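Local coordinates for protein Rik1-associated factor 1 (Schizosaccharomyces pombe, PDB 4O9D) that helps to establish heterochromatin as a component of the histone H3-methylating Clr4 complex, this chain being the WD-repeat propeller part of the whole protein, at residues Val146-Thr158 / Ala169-Ala183. Numbering follows the deposited sequence.
Sequences VACKNGYGYLLST and ANLIYPEALEKGYSA. With EDO (1,2-ethanediol), chain F.
G153 and L171 exchange two backbone hydrogen bonds, G153 N to L171 O (3.1 Å) and L171 N to G153 O (2.7 Å), and L155 and A169 form the next such pair; Y154 faces N170 at the non-hydrogen-bonded site between them. Further along, A183 N and G151 N reach C148 O from opposite faces of its carbonyl plane, and S182 OG donates to K149 O on a lone pair (2.8 Å). In the WD-repeat β-propeller the outer hairpin 153-158/165-171 closes one blade, and after helix 174-178 the chain enters the innermost strand of the next at S182 and A183. Water donates to both G151 O and L171 O. Among apolar contacts, L155 CG meets L171 CD1 at 3.9 Å, the side chains crossing nearly at a right angle. Y152 CE2 lies 3.4 Å from I172 CG1, the side chains side by side, while L177 crosses the ring, its CD2 3.8 Å from Y152 CE1. Putting an alanine in place of Y152 removes the ring and is likely to leave a gap between I172 and L177. N170 OD1 comes to the Y154 ring edge, 3.2 Å from Y154 CD1, and also accepts from 1,2-ethanediol.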
loop_
_atom_site.group_PDB
_atom_site.type_symbol
_atom_site.label_atom_id
_atom_site.label_comp_id
_atom_site.label_asym_id
_atom_site.label_seq_id
_atom_site.Cartn_x
_atom_site.Cartn_y
_atom_site.Cartn_z
ATOM N N VAL A 146 12.481 4.214 -2.350
ATOM C CA VAL A 146 12.139 4.537 -0.994
ATOM C C VAL A 146 11.598 5.962 -0.942
ATOM O O VAL A 146 12.244 6.868 -1.458
ATOM C CB VAL A 146 13.375 4.441 -0.131
ATOM C CG1 VAL A 146 13.019 4.642 1.315
ATOM C CG2 VAL A 146 14.026 3.066 -0.354
ATOM N N ALA A 147 10.428 6.166 -0.323
ATOM C CA ALA A 147 9.916 7.521 -0.138
ATOM C C ALA A 147 10.005 7.908 1.334
ATOM O O ALA A 147 9.448 7.245 2.207
ATOM C CB ALA A 147 8.470 7.661 -0.679
ATOM N N CYS A 148 10.706 9.008 1.603
ATOM C CA CYS A 148 11.017 9.391 2.976
ATOM C C CYS A 148 10.334 10.701 3.363
ATOM O O CYS A 148 10.165 11.605 2.536
ATOM C CB CYS A 148 12.543 9.507 3.152
ATOM S SG CYS A 148 13.039 10.052 4.808
ATOM N N LYS A 149 9.963 10.792 4.636
ATOM C CA LYS A 149 9.318 11.966 5.187
ATOM C C LYS A 149 10.190 13.215 5.054
ATOM O O LYS A 149 9.663 14.332 5.009
ATOM C CB LYS A 149 8.961 11.708 6.657
ATOM C CG LYS A 149 7.987 12.711 7.277
ATOM C CD LYS A 149 7.478 12.243 8.641
ATOM C CE LYS A 149 6.591 13.293 9.296
ATOM N NZ LYS A 149 5.886 12.773 10.514
ATOM N N ASN A 150 11.513 13.040 4.971
ATOM C CA ASN A 150 12.406 14.196 4.866
ATOM C C ASN A 150 12.319 14.879 3.506
ATOM O O ASN A 150 12.955 15.900 3.286
ATOM C CB ASN A 150 13.875 13.823 5.176
ATOM C CG ASN A 150 14.478 12.884 4.153
ATOM O OD1 ASN A 150 13.826 12.525 3.184
ATOM N ND2 ASN A 150 15.741 12.486 4.360
ATOM N N GLY A 151 11.533 14.318 2.587
ATOM C CA GLY A 151 11.368 14.918 1.272
ATOM C C GLY A 151 12.211 14.284 0.177
ATOM O O GLY A 151 12.010 14.561 -1.002
ATOM N N TYR A 152 13.156 13.433 0.554
ATOM C CA TYR A 152 13.918 12.648 -0.429
ATOM C C TYR A 152 13.237 11.330 -0.812
ATOM O O TYR A 152 12.631 10.683 0.037
ATOM C CB TYR A 152 15.294 12.268 0.161
ATOM C CG TYR A 152 16.261 13.430 0.213
ATOM C CD1 TYR A 152 16.003 14.537 1.019
ATOM C CD2 TYR A 152 17.440 13.423 -0.542
ATOM C CE1 TYR A 152 16.898 15.620 1.080
ATOM C CE2 TYR A 152 18.325 14.503 -0.500
ATOM C CZ TYR A 152 18.048 15.593 0.317
ATOM O OH TYR A 152 18.916 16.667 0.361
ATOM N N GLY A 153 13.392 10.920 -2.073
ATOM C CA GLY A 153 13.317 9.512 -2.449
ATOM C C GLY A 153 14.735 8.903 -2.519
ATOM O O GLY A 153 15.726 9.614 -2.714
ATOM N N TYR A 154 14.838 7.595 -2.338
ATOM C CA TYR A 154 16.109 6.892 -2.523
ATOM C C TYR A 154 15.883 5.673 -3.439
ATOM O O TYR A 154 14.776 5.095 -3.464
ATOM C CB TYR A 154 16.645 6.446 -1.172
ATOM C CG TYR A 154 16.788 7.552 -0.151
ATOM C CD1 TYR A 154 17.958 8.308 -0.071
ATOM C CD2 TYR A 154 15.771 7.828 0.749
ATOM C CE1 TYR A 154 18.099 9.328 0.869
ATOM C CE2 TYR A 154 15.900 8.828 1.693
ATOM C CZ TYR A 154 17.084 9.581 1.746
ATOM O OH TYR A 154 17.224 10.574 2.683
ATOM N N LEU A 155 16.896 5.340 -4.239
ATOM C CA LEU A 155 16.915 4.096 -5.000
ATOM C C LEU A 155 18.044 3.212 -4.435
ATOM O O LEU A 155 19.204 3.649 -4.369
ATOM C CB LEU A 155 17.155 4.353 -6.493
ATOM C CG LEU A 155 16.091 5.119 -7.309
ATOM C CD1 LEU A 155 16.618 5.316 -8.732
ATOM C CD2 LEU A 155 14.724 4.383 -7.301
ATOM N N LEU A 156 17.714 1.981 -4.061
ATOM C CA LEU A 156 18.687 1.077 -3.449
ATOM C C LEU A 156 18.810 -0.232 -4.208
ATOM O O LEU A 156 17.802 -0.818 -4.576
ATOM C CB LEU A 156 18.262 0.748 -2.019
ATOM C CG LEU A 156 18.064 1.924 -1.074
ATOM C CD1 LEU A 156 17.555 1.460 0.291
ATOM C CD2 LEU A 156 19.364 2.693 -0.942
ATOM N N SER A 157 20.029 -0.709 -4.448
ATOM C CA SER A 157 20.177 -2.055 -4.997
ATOM C C SER A 157 20.754 -2.996 -3.951
ATOM O O SER A 157 21.406 -2.552 -2.997
ATOM C CB SER A 157 21.017 -2.068 -6.275
ATOM O OG SER A 157 22.391 -1.976 -5.993
ATOM N N THR A 158 20.476 -4.289 -4.100
ATOM C CA THR A 158 20.881 -5.272 -3.091
ATOM C C THR A 158 21.537 -6.483 -3.737
ATOM O O THR A 158 21.130 -6.898 -4.815
ATOM C CB THR A 158 19.661 -5.777 -2.237
ATOM O OG1 THR A 158 18.707 -6.451 -3.081
ATOM C CG2 THR A 158 18.982 -4.618 -1.530
ATOM N N ALA A 169 21.124 5.915 -4.321
ATOM C CA ALA A 169 21.026 7.141 -5.112
ATOM C C ALA A 169 19.898 7.994 -4.557
ATOM O O ALA A 169 18.820 7.474 -4.227
ATOM C CB ALA A 169 20.761 6.812 -6.597
ATOM N N ASN A 170 20.130 9.299 -4.480
ATOM C CA ASN A 170 19.147 10.224 -3.932
ATOM C C ASN A 170 18.292 10.761 -5.073
ATOM O O ASN A 170 18.819 11.080 -6.159
ATOM C CB ASN A 170 19.830 11.403 -3.232
ATOM C CG ASN A 170 20.582 11.000 -1.977
ATOM O OD1 ASN A 170 20.345 9.944 -1.400
ATOM N ND2 ASN A 170 21.496 11.853 -1.548
ATOM N N LEU A 171 16.978 10.819 -4.839
ATOM C CA LEU A 171 16.051 11.434 -5.765
ATOM C C LEU A 171 15.564 12.743 -5.137
ATOM O O LEU A 171 14.759 12.747 -4.186
ATOM C CB LEU A 171 14.843 10.507 -6.064
ATOM C CG LEU A 171 15.142 9.101 -6.614
ATOM C CD1 LEU A 171 13.830 8.242 -6.657
ATOM C CD2 LEU A 171 15.796 9.160 -7.973
ATOM N N ILE A 172 16.029 13.847 -5.711
ATOM C CA ILE A 172 15.966 15.156 -5.073
ATOM C C ILE A 172 15.175 16.093 -5.966
ATOM O O ILE A 172 15.480 16.224 -7.143
ATOM C CB ILE A 172 17.421 15.713 -4.848
ATOM C CG1 ILE A 172 18.199 14.809 -3.882
ATOM C CG2 ILE A 172 17.418 17.133 -4.305
ATOM C CD1 ILE A 172 19.668 15.219 -3.734
ATOM N N TYR A 173 14.118 16.696 -5.425
ATOM C CA TYR A 173 13.358 17.699 -6.171
ATOM C C TYR A 173 13.476 18.952 -5.319
ATOM O O TYR A 173 12.744 19.117 -4.345
ATOM C CB TYR A 173 11.906 17.247 -6.361
ATOM C CG TYR A 173 10.966 18.235 -7.046
ATOM C CD1 TYR A 173 11.439 19.392 -7.647
ATOM C CD2 TYR A 173 9.585 17.995 -7.064
ATOM C CE1 TYR A 173 10.566 20.282 -8.264
ATOM C CE2 TYR A 173 8.705 18.874 -7.665
ATOM C CZ TYR A 173 9.194 20.011 -8.270
ATOM O OH TYR A 173 8.317 20.884 -8.867
ATOM N N PRO A 174 14.465 19.809 -5.636
ATOM C CA PRO A 174 14.821 20.925 -4.754
ATOM C C PRO A 174 13.666 21.838 -4.389
ATOM O O PRO A 174 13.577 22.244 -3.234
ATOM C CB PRO A 174 15.876 21.699 -5.565
ATOM C CG PRO A 174 16.451 20.709 -6.513
ATOM C CD PRO A 174 15.311 19.768 -6.847
ATOM N N GLU A 175 12.789 22.150 -5.341
ATOM C CA GLU A 175 11.653 23.029 -5.066
ATOM C C GLU A 175 10.682 22.415 -4.019
ATOM O O GLU A 175 10.216 23.097 -3.093
ATOM C CB GLU A 175 10.919 23.367 -6.369
ATOM C CG GLU A 175 11.693 24.318 -7.279
ATOM C CD GLU A 175 12.743 23.622 -8.151
ATOM O OE1 GLU A 175 12.992 22.396 -7.998
ATOM O OE2 GLU A 175 13.309 24.316 -9.014
ATOM N N ALA A 176 10.407 21.121 -4.141
ATOM C CA ALA A 176 9.664 20.419 -3.099
ATOM C C ALA A 176 10.383 20.564 -1.762
ATOM O O ALA A 176 9.776 20.893 -0.738
ATOM C CB ALA A 176 9.523 18.949 -3.461
ATOM N N LEU A 177 11.693 20.338 -1.757
ATOM C CA LEU A 177 12.421 20.410 -0.493
ATOM C C LEU A 177 12.373 21.815 0.108
ATOM O O LEU A 177 12.232 21.957 1.317
ATOM C CB LEU A 177 13.857 19.944 -0.674
ATOM C CG LEU A 177 14.028 18.439 -0.876
ATOM C CD1 LEU A 177 15.409 18.146 -1.422
ATOM C CD2 LEU A 177 13.823 17.696 0.414
ATOM N N GLU A 178 12.479 22.850 -0.727
ATOM C CA GLU A 178 12.368 24.235 -0.236
ATOM C C GLU A 178 11.056 24.447 0.495
ATOM O O GLU A 178 10.988 25.176 1.487
ATOM C CB GLU A 178 12.408 25.235 -1.397
ATOM C CG GLU A 178 13.760 25.412 -2.077
ATOM C CD GLU A 178 13.648 26.324 -3.295
ATOM O OE1 GLU A 178 12.663 27.098 -3.339
ATOM O OE2 GLU A 178 14.511 26.261 -4.208
ATOM N N LYS A 179 10.002 23.826 -0.029
ATOM C CA LYS A 179 8.663 23.985 0.528
ATOM C C LYS A 179 8.399 23.065 1.722
ATOM O O LYS A 179 7.309 23.088 2.282
ATOM C CB LYS A 179 7.617 23.759 -0.571
ATOM C CG LYS A 179 7.625 24.864 -1.639
ATOM C CD LYS A 179 6.714 24.513 -2.790
ATOM C CE LYS A 179 6.478 25.701 -3.699
ATOM N NZ LYS A 179 5.658 25.289 -4.868
ATOM N N GLY A 180 9.395 22.276 2.113
ATOM C CA GLY A 180 9.268 21.389 3.259
ATOM C C GLY A 180 8.307 20.211 3.069
ATOM O O GLY A 180 7.798 19.688 4.056
ATOM N N TYR A 181 8.084 19.789 1.820
ATOM C CA TYR A 181 7.215 18.652 1.524
ATOM C C TYR A 181 7.793 17.306 1.961
ATOM O O TYR A 181 9.008 17.134 2.064
ATOM C CB TYR A 181 6.896 18.579 0.024
ATOM C CG TYR A 181 6.009 19.698 -0.502
ATOM C CD1 TYR A 181 5.340 20.561 0.361
ATOM C CD2 TYR A 181 5.854 19.891 -1.863
ATOM C CE1 TYR A 181 4.519 21.579 -0.135
ATOM C CE2 TYR A 181 5.061 20.907 -2.359
ATOM C CZ TYR A 181 4.393 21.743 -1.487
ATOM O OH TYR A 181 3.601 22.756 -1.988
ATOM N N SER A 182 6.911 16.351 2.214
ATOM C CA SER A 182 7.337 14.986 2.529
ATOM C C SER A 182 7.101 14.129 1.304
ATOM O O SER A 182 6.120 14.338 0.599
ATOM C CB SER A 182 6.567 14.444 3.718
ATOM O OG SER A 182 6.978 15.104 4.917
ATOM N N ALA A 183 8.021 13.210 1.016
ATOM C CA ALA A 183 7.801 12.240 -0.042
ATOM C C ALA A 183 7.057 11.082 0.602
ATOM O O ALA A 183 7.594 10.401 1.497
ATOM C CB ALA A 183 9.101 11.769 -0.633
HETATM C C1 EDO F . 24.629 8.504 -0.991
HETATM O O1 EDO F . 24.251 9.436 0.035
HETATM C C2 EDO F . 23.360 8.179 -1.773
HETATM O O2 EDO F . 22.275 8.013 -0.844
HETATM O O HOH W 1 11.533 18.315 2.814
HETATM O O HOH W 2 12.768 14.628 -3.661
#